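Local atomic coordinates of CofB (PDB entry 5AX6), a protein that serves as a minor pilin of the type IVb pilus CFA/III of enterotoxigenic Escherichia coli and, as a homotrimer, probably takes part in pilus assembly. Residues A[411-414]-A[418-421]. Numbering follows the deposited sequence.
Sequences DTKD and KYQA
D414 and D411 each turn a carboxylate onto backbone N-H groups of 418-421, and the Y419 ring lies over the chain between them. D414 grips the main chain of K418 at its N-H and its carbonyl: the amide N of D414 donates to K418 O (2.9 Å), while K418 N returns a short bond to D414 OD1 (2.6 Å, 162°). With chi1 at 69°, CG of D414 sits between its own N and carbonyl carbon, which brings OD1 to K418 N and OD2 to Q420 NE2 (3.1 Å), each oxygen being met from above the carboxylate plane. The carboxylate thus takes two donors, one on each oxygen, and the amide of Q420 is turned 40° from its plane. With an alanine here, K418 N and Q420 NE2 are likely to lose these acceptors, and the Q420 amide could turn more freely. Further along, D411 OD2 takes A421 N from above the carboxylate plane (2.9 Å), and a water joins OD1 to Q420 N. OD1 also accepts from Q435 N. The tyrosine ring has K413 CA over one face. Y419 CE1 lies near T412 C (3.6 Å), and Y419 OH meets K413 CG (3.3 Å). On the protein side Y419 meets Y472 nearly perpendicularly and touches helix 359-362. The contact closes the turn of a loop linking strands 398-409 and 438-448 in the C-terminal domain. Neither segment forms a regular strand; alongside one main-chain bond, the buried D411 carboxylate accepts A421 N and the more exposed D414 carboxylate K418 N.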
loop_
_atom_site.group_PDB
_atom_site.type_symbol
_atom_site.label_atom_id
_atom_site.label_comp_id
_atom_site.label_asym_id
_atom_site.label_seq_id
_atom_site.Cartn_x
_atom_site.Cartn_y
_atom_site.Cartn_z
ATOM N N ASP A 411 -13.292 -27.389 51.487
ATOM C CA ASP A 411 -13.889 -28.717 51.520
ATOM C C ASP A 411 -13.252 -29.576 52.626
ATOM O O ASP A 411 -12.096 -29.378 52.988
ATOM C CB ASP A 411 -13.746 -29.396 50.158
ATOM C CG ASP A 411 -14.767 -30.514 49.943
ATOM O OD1 ASP A 411 -15.739 -30.607 50.724
ATOM O OD2 ASP A 411 -14.602 -31.284 48.975
ATOM N N THR A 412 -14.021 -30.516 53.161
ATOM C CA THR A 412 -13.511 -31.460 54.156
ATOM C C THR A 412 -14.027 -32.857 53.823
ATOM O O THR A 412 -14.902 -33.001 52.977
ATOM C CB THR A 412 -13.934 -31.070 55.580
ATOM O OG1 THR A 412 -15.365 -30.993 55.649
ATOM C CG2 THR A 412 -13.328 -29.718 55.964
ATOM N N LYS A 413 -13.479 -33.883 54.470
ATOM C CA LYS A 413 -13.896 -35.258 54.199
ATOM C C LYS A 413 -15.374 -35.466 54.516
ATOM O O LYS A 413 -15.879 -34.949 55.514
ATOM C CB LYS A 413 -13.056 -36.246 55.009
ATOM C CG LYS A 413 -11.597 -36.317 54.609
ATOM C CD LYS A 413 -10.821 -37.195 55.586
ATOM C CE LYS A 413 -9.401 -37.463 55.097
ATOM N NZ LYS A 413 -8.952 -38.848 55.448
ATOM N N ASP A 414 -16.072 -36.212 53.666
ATOM C CA ASP A 414 -17.454 -36.562 53.964
ATOM C C ASP A 414 -17.491 -37.884 54.728
ATOM O O ASP A 414 -16.442 -38.410 55.110
ATOM C CB ASP A 414 -18.296 -36.640 52.687
ATOM C CG ASP A 414 -17.929 -37.825 51.794
ATOM O OD1 ASP A 414 -16.942 -38.541 52.073
ATOM O OD2 ASP A 414 -18.638 -38.030 50.786
ATOM N N LYS A 418 -14.368 -38.849 51.545
ATOM C CA LYS A 418 -14.109 -38.316 50.213
ATOM C C LYS A 418 -14.322 -36.806 50.155
ATOM O O LYS A 418 -15.049 -36.244 50.967
ATOM C CB LYS A 418 -15.008 -39.007 49.190
ATOM C CG LYS A 418 -14.773 -40.507 49.079
ATOM C CD LYS A 418 -15.692 -41.133 48.043
ATOM C CE LYS A 418 -15.255 -42.547 47.684
ATOM N NZ LYS A 418 -16.103 -43.124 46.599
ATOM N N TYR A 419 -13.685 -36.157 49.183
ATOM C CA TYR A 419 -13.878 -34.727 48.964
ATOM C C TYR A 419 -14.764 -34.544 47.735
ATOM O O TYR A 419 -14.396 -34.948 46.630
ATOM C CB TYR A 419 -12.530 -34.011 48.802
ATOM C CG TYR A 419 -11.656 -34.088 50.043
ATOM C CD1 TYR A 419 -11.696 -33.089 51.013
ATOM C CD2 TYR A 419 -10.809 -35.167 50.252
ATOM C CE1 TYR A 419 -10.908 -33.162 52.146
ATOM C CE2 TYR A 419 -10.025 -35.253 51.385
ATOM C CZ TYR A 419 -10.078 -34.249 52.328
ATOM O OH TYR A 419 -9.295 -34.330 53.458
ATOM N N GLN A 420 -15.940 -33.959 47.934
ATOM C CA GLN A 420 -16.935 -33.886 46.866
ATOM C C GLN A 420 -16.826 -32.609 46.017
ATOM O O GLN A 420 -17.183 -32.616 44.844
ATOM C CB GLN A 420 -18.349 -34.001 47.446
ATOM C CG GLN A 420 -18.651 -35.352 48.102
ATOM C CD GLN A 420 -18.333 -36.538 47.198
ATOM O OE1 GLN A 420 -18.427 -36.453 45.970
ATOM N NE2 GLN A 420 -17.945 -37.654 47.808
ATOM N N ALA A 421 -16.331 -31.521 46.599
ATOM C CA ALA A 421 -16.208 -30.268 45.845
ATOM C C ALA A 421 -15.225 -30.434 44.686
ATOM O O ALA A 421 -14.164 -31.038 44.837
ATOM C CB ALA A 421 -15.783 -29.133 46.768
HETATM O O HOH W 1 -16.734 -33.194 50.672
#